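PDB 5V4D: putative translational inhibitor protein from Yersinia pestis, which is of unknown function but belongs to the Rid (YjgF-like) family, and so probably acts as an enamine/imine deaminase. Local coordinates for residues K58-D61 and A62-Q66; A67-T70 and K71-V75. All blocks are in the same frame, centred on the assembly; numbering follows the deposited sequence. Where two conformers were deposited one is given.

Followed from the N terminus, the two contacts stand in series, neither nested nor crossed. Contact 1 (58-66) spans the last turns of helix 49-66 and closes nothing longer than those turns. Contact 2 (67-75) begins where the helix ends, runs through the connecting loop and a short 3-10 turn, and delivers the chain into strand 74-81. Their centres lie about 9 Å apart. L64 joins them: its O probably accepts a hydrogen bond from T69 N at 3.0 Å, and its CD1 packs on I74 CD1 at 3.7 Å. Together they form the second half of a beta-alpha-beta crossover from strand 28-31 through helix 49-66 to strand 74-81.

Contact 1: K58-D61 and A62-Q66; sequences KNID and AVLLQ
K58 and A62, N59 and V63, I60 and L64, and D61 and L65 are paired one turn apart by i to i+4 alpha-helical backbone hydrogen bonds. A62 N reaches K58 O at 3.0 Å, and V63 N reaches N59 O at 3.2 Å. The next two are straighter: L64 N bonds I60 O at 3.0 Å and L65 N bonds D61 O at 2.9 Å, each with an N-H...O angle of 167°. The apolar contact lies on the buried side of the helix. I60 and L64 run side by side in the same direction, and CG2 of I60 meets CD1 of L64 at 4.0 Å. I60 CG2 is placed for this because it stands anti to its own backbone N (chi1 -70°, measured to CG1), beside the carbonyl carbon, on the side of the following turn. L64 CG also lies 3.3 Å from I60 O, beyond that oxygen and well out of the plane of the carbonyl that its own N-H grips. On a more open side a carboxylate meets an alkyl group. The D61 side chain swings back from its N toward the carbonyl side, bringing OD2 to 3.6 Å from L65 CD1, while OD1 is hydrogen-bonded to Y97 OH of helix 87-98. The buried N59 amide is held at both ends: OD1 accepts from Q55 NE2 one turn earlier, and ND2 donates to I37 O in the loop after strand 28-31. These bonds probably fix its rotation. The helix thus lies over the sheet, with I60 set on I122 and V124 of strand 120-127, V63 against A12 and N59 against P13, Q34 and P39 in flanking loops, and D61 tied to helix 87-98.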
ATOM      1  N   LYS A  58      -2.739  13.191 -14.814  1.00 14.16           N
ATOM      2  CA  LYS A  58      -3.998  13.659 -15.410  1.00 14.44           C
ATOM      3  C   LYS A  58      -5.130  12.674 -15.161  1.00 15.15           C
ATOM      4  O   LYS A  58      -6.285  13.090 -14.942  1.00 16.82           O
ATOM      5  CB  LYS A  58      -3.829  13.893 -16.926  1.00 17.33           C
ATOM      6  CG  LYS A  58      -3.005  15.147 -17.293  1.00 22.92           C
ATOM      7  CD  LYS A  58      -3.676  16.447 -16.833  1.00 26.64           C
ATOM      8  CE  LYS A  58      -5.038  16.679 -17.487  1.00 41.19           C
ATOM      9  NZ  LYS A  58      -5.702  18.006 -17.092  1.00 44.84           N
ATOM     10  N   ASN A  59      -4.831  11.368 -15.212  1.00 14.30           N
ATOM     11  CA  ASN A  59      -5.858  10.362 -14.941  1.00 13.73           C
ATOM     12  C   ASN A  59      -6.331  10.447 -13.496  1.00 14.49           C
ATOM     13  O   ASN A  59      -7.537  10.385 -13.224  1.00 15.44           O
ATOM     14  CB  ASN A  59      -5.312   8.948 -15.241  1.00 14.05           C
ATOM     15  CG  ASN A  59      -5.057   8.726 -16.720  1.00 15.29           C
ATOM     16  OD1 ASN A  59      -5.498   9.512 -17.545  1.00 16.00           O
ATOM     17  ND2 ASN A  59      -4.365   7.636 -17.059  1.00 16.96           N
ATOM     18  N   ILE A  60      -5.399  10.614 -12.564  1.00 14.14           N
ATOM     19  CA  ILE A  60      -5.770  10.830 -11.163  1.00 15.90           C
ATOM     20  C   ILE A  60      -6.639  12.069 -11.020  1.00 14.81           C
ATOM     21  O   ILE A  60      -7.660  12.038 -10.344  1.00 16.35           O
ATOM     22  CB  ILE A  60      -4.513  10.948 -10.280  1.00 15.38           C
ATOM     23  CG1 ILE A  60      -3.813   9.585 -10.163  1.00 13.90           C
ATOM     24  CG2 ILE A  60      -4.865  11.563  -8.883  1.00 15.24           C
ATOM     25  CD1 ILE A  60      -2.341   9.685  -9.603  1.00 15.46           C
ATOM     26  N   ASP A  61      -6.242  13.174 -11.645  1.00 13.43           N
ATOM     27  CA  ASP A  61      -7.032  14.393 -11.523  1.00 14.91           C
ATOM     28  C   ASP A  61      -8.470  14.161 -11.979  1.00 16.70           C
ATOM     29  O   ASP A  61      -9.414  14.635 -11.339  1.00 17.98           O
ATOM     30  CB  ASP A  61      -6.359  15.508 -12.329  1.00 14.59           C
ATOM     31  CG  ASP A  61      -6.812  16.867 -11.881  1.00 18.95           C
ATOM     32  OD1 ASP A  61      -6.380  17.257 -10.783  1.00 20.96           O
ATOM     33  OD2 ASP A  61      -7.528  17.553 -12.651  1.00 22.91           O
ATOM     34  N   ALA A  62      -8.660  13.438 -13.092  1.00 14.49           N
ATOM     35  CA  ALA A  62     -10.020  13.174 -13.575  1.00 15.71           C
ATOM     36  C   ALA A  62     -10.859  12.430 -12.538  1.00 15.25           C
ATOM     37  O   ALA A  62     -12.074  12.685 -12.410  1.00 17.24           O
ATOM     38  CB  ALA A  62      -9.981  12.369 -14.882  1.00 16.69           C
ATOM     39  N   VAL A  63     -10.248  11.467 -11.837  1.00 14.40           N
ATOM     40  CA  VAL A  63     -10.957  10.709 -10.821  1.00 14.93           C
ATOM     41  C   VAL A  63     -11.339  11.611  -9.656  1.00 16.20           C
ATOM     42  O   VAL A  63     -12.488  11.604  -9.203  1.00 17.97           O
ATOM     43  CB  VAL A  63     -10.085   9.530 -10.365  1.00 14.78           C
ATOM     44  CG1 VAL A  63     -10.716   8.851  -9.118  1.00 16.02           C
ATOM     45  CG2 VAL A  63      -9.932   8.584 -11.529  1.00 17.54           C
ATOM     46  N   LEU A  64     -10.412  12.470  -9.222  1.00 15.15           N
ATOM     47  CA  LEU A  64     -10.708  13.403  -8.142  1.00 16.42           C
ATOM     48  C   LEU A  64     -11.876  14.311  -8.523  1.00 16.14           C
ATOM     49  O   LEU A  64     -12.798  14.515  -7.729  1.00 17.02           O
ATOM     50  CB  LEU A  64      -9.483  14.257  -7.852  1.00 14.46           C
ATOM     51  CG  LEU A  64      -8.256  13.484  -7.390  1.00 16.63           C
ATOM     52  CD1 LEU A  64      -7.097  14.480  -7.197  1.00 19.80           C
ATOM     53  CD2 LEU A  64      -8.571  12.681  -6.121  1.00 19.49           C
ATOM     54  N   LEU A  65     -11.828  14.888  -9.731  1.00 17.76           N
ATOM     55  CA  LEU A  65     -12.888  15.818 -10.153  1.00 17.89           C
ATOM     56  C   LEU A  65     -14.243  15.136 -10.174  1.00 19.08           C
ATOM     57  O   LEU A  65     -15.241  15.730  -9.757  1.00 20.38           O
ATOM     58  CB  LEU A  65     -12.569  16.393 -11.528  1.00 19.37           C
ATOM     59  CG  LEU A  65     -11.329  17.295 -11.568  1.00 24.99           C
ATOM     60  CD1 LEU A  65     -11.098  17.852 -12.969  1.00 28.86           C
ATOM     61  CD2 LEU A  65     -11.441  18.416 -10.571  1.00 31.55           C
ATOM     62  N   GLN A  66     -14.299  13.893 -10.659  1.00 17.19           N
ATOM     63  CA  GLN A  66     -15.588  13.210 -10.726  1.00 19.67           C
ATOM     64  C   GLN A  66     -16.138  12.982  -9.329  1.00 21.19           C
ATOM     65  O   GLN A  66     -17.367  13.011  -9.124  1.00 22.36           O
ATOM     66  CB  GLN A  66     -15.422  11.890 -11.473  1.00 20.38           C
ATOM     67  CG  GLN A  66     -16.700  11.045 -11.558  1.00 20.47           C
ATOM     68  CD  GLN A  66     -17.787  11.714 -12.335  1.00 21.82           C
ATOM     69  OE1 GLN A  66     -17.552  12.644 -13.090  1.00 21.41           O
ATOM     70  NE2 GLN A  66     -19.014  11.223 -12.156  1.00 25.11           N
TER

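Contact 2: A67-T70 and K71-V75; sequences AGTT and KDKIV
T70 and K73 close a 3-10 turn: K73 N donates to T70 O at 3.0 Å with an N-H...O angle of 160°. The donor stands above the T70 carbonyl plane, 47° out of it, as the short i to i+3 span draws the N-H in over the carbonyl. T70 has the most surface buried by the contact. Its OG1 lies between the backbone N and the carbonyl carbon (chi1 63°), which turns the hydroxyl forward over the start of the turn. Its N, by contrast, is buried with no polar partner. K73 folds back on the preceding loop. K73 CG, beside its own backbone N, lies 3.3 Å from T69 OG1; beyond it the chain bends at chi2 and chi4, bringing NZ to a water. This one water joins the two residues, donating to T69 OG1 at 2.7 Å and accepting from K73 NZ at 3.0 Å. The same T69 hydroxyl donates to G127 O, so it has a partner on both its accepting and its donating side. K71 leaves in another direction. Beyond CG its chain is fully extended, bringing NZ to Y97 for a hydrogen bond to its O and a cation-pi contact with its ring. Upstream, G68 ends the helix in a Schellman motif, its positive phi being one that glycine adopts readily. The turn bridges the end of helix 49-66 and strand 74-81: I74 packs on V124 and A126 of strand 120-127, V75 pairs by backbone bonds with I125 on one neighbouring strand and A105 on the other, and K4 of a second subunit bonds D72 O and I74 O.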
ATOM      1  N   ALA A  67     -15.241  12.761  -8.357  1.00 18.48           N
ATOM      2  CA  ALA A  67     -15.611  12.619  -6.952  1.00 20.05           C
ATOM      3  C   ALA A  67     -15.962  13.941  -6.287  1.00 24.04           C
ATOM      4  O   ALA A  67     -16.382  13.927  -5.131  1.00 24.19           O
ATOM      5  CB  ALA A  67     -14.472  11.944  -6.160  1.00 20.38           C
ATOM      6  N   GLY A  68     -15.795  15.068  -6.969  1.00 18.64           N
ATOM      7  CA  GLY A  68     -16.074  16.353  -6.366  1.00 21.40           C
ATOM      8  C   GLY A  68     -15.011  16.798  -5.386  1.00 17.99           C
ATOM      9  O   GLY A  68     -15.294  17.582  -4.472  1.00 22.72           O
ATOM     10  N   THR A  69     -13.784  16.313  -5.551  1.00 16.27           N
ATOM     11  CA  THR A  69     -12.703  16.737  -4.665  1.00 18.03           C
ATOM     12  C   THR A  69     -11.532  17.198  -5.535  1.00 21.27           C
ATOM     13  O   THR A  69     -11.712  17.367  -6.752  1.00 19.87           O
ATOM     14  CB  THR A  69     -12.328  15.617  -3.686  1.00 16.77           C
ATOM     15  OG1 THR A  69     -11.443  16.158  -2.684  1.00 20.68           O
ATOM     16  CG2 THR A  69     -11.626  14.457  -4.373  1.00 18.94           C
ATOM     17  N   THR A  70     -10.365  17.472  -4.933  1.00 18.95           N
ATOM     18  CA  THR A  70      -9.243  18.025  -5.689  1.00 18.58           C
ATOM     19  C   THR A  70      -7.950  17.461  -5.134  1.00 19.05           C
ATOM     20  O   THR A  70      -7.927  16.852  -4.063  1.00 18.98           O
ATOM     21  CB  THR A  70      -9.143  19.546  -5.619  1.00 22.45           C
ATOM     22  OG1 THR A  70      -8.917  19.926  -4.266  1.00 24.67           O
ATOM     23  CG2 THR A  70     -10.400  20.266  -6.159  1.00 22.13           C
ATOM     24  N   LYS A  71      -6.868  17.704  -5.886  1.00 15.47           N
ATOM     25  CA  LYS A  71      -5.554  17.211  -5.491  1.00 15.06           C
ATOM     26  C   LYS A  71      -5.098  17.766  -4.154  1.00 14.01           C
ATOM     27  O   LYS A  71      -4.298  17.119  -3.484  1.00 17.69           O
ATOM     28  CB  LYS A  71      -4.538  17.530  -6.590  1.00 18.73           C
ATOM     29  CG  LYS A  71      -4.285  19.007  -6.799  1.00 22.45           C
ATOM     30  CD  LYS A  71      -3.652  19.227  -8.188  1.00 23.57           C
ATOM     31  CE  LYS A  71      -3.387  20.709  -8.444  1.00 24.35           C
ATOM     32  NZ  LYS A  71      -2.645  20.962  -9.733  1.00 23.21           N
ATOM     33  N   ASP A  72      -5.621  18.935  -3.746  0.54 17.76           N
ATOM     34  CA  ASP A  72      -5.284  19.499  -2.442  0.54 16.58           C
ATOM     35  C   ASP A  72      -5.674  18.581  -1.288  0.54 16.80           C
ATOM     36  O   ASP A  72      -5.082  18.682  -0.205  0.54 18.42           O
ATOM     37  CB  ASP A  72      -5.961  20.863  -2.268  0.54 19.97           C
ATOM     38  CG  ASP A  72      -5.525  21.575  -0.994  0.54 30.83           C
ATOM     39  OD1 ASP A  72      -6.372  21.774  -0.084  0.54 37.07           O
ATOM     40  OD2 ASP A  72      -4.329  21.915  -0.904  0.54 25.55           O
ATOM     41  N   LYS A  73      -6.640  17.686  -1.502  1.00 16.76           N
ATOM     42  CA  LYS A  73      -7.152  16.791  -0.466  1.00 17.94           C
ATOM     43  C   LYS A  73      -6.458  15.429  -0.425  1.00 15.47           C
ATOM     44  O   LYS A  73      -6.806  14.609   0.441  1.00 17.33           O
ATOM     45  CB  LYS A  73      -8.653  16.542  -0.661  1.00 19.18           C
ATOM     46  CG  LYS A  73      -9.502  17.806  -0.582  1.00 26.32           C
ATOM     47  CD  LYS A  73      -9.214  18.550   0.680  1.00 32.85           C
ATOM     48  CE  LYS A  73     -10.104  19.788   0.761  1.00 49.49           C
ATOM     49  NZ  LYS A  73     -11.549  19.394   0.772  1.00 57.13           N
ATOM     50  N   ILE A  74      -5.473  15.174  -1.291  1.00 15.19           N
ATOM     51  CA  ILE A  74      -4.779  13.888  -1.269  1.00 15.70           C
ATOM     52  C   ILE A  74      -3.936  13.814  -0.011  1.00 16.18           C
ATOM     53  O   ILE A  74      -3.202  14.748   0.320  1.00 17.53           O
ATOM     54  CB  ILE A  74      -3.946  13.686  -2.542  1.00 14.89           C
ATOM     55  CG1 ILE A  74      -4.923  13.485  -3.716  1.00 16.13           C
ATOM     56  CG2 ILE A  74      -3.017  12.420  -2.403  1.00 13.08           C
ATOM     57  CD1 ILE A  74      -4.213  13.408  -5.116  1.00 15.80           C
ATOM     58  N   VAL A  75      -4.077  12.702   0.705  1.00 15.28           N
ATOM     59  CA  VAL A  75      -3.442  12.491   1.987  1.00 16.43           C
ATOM     60  C   VAL A  75      -2.168  11.669   1.849  1.00 15.21           C
ATOM     61  O   VAL A  75      -1.171  11.941   2.518  1.00 16.17           O
ATOM     62  CB  VAL A  75      -4.481  11.800   2.904  1.00 21.12           C
ATOM     63  CG1 VAL A  75      -3.857  11.215   4.080  1.00 26.91           C
ATOM     64  CG2 VAL A  75      -5.544  12.837   3.343  1.00 17.56           C
TER
HETATM   65  O   HOH W   1     -12.993  17.989  -1.459  1.00 38.94           O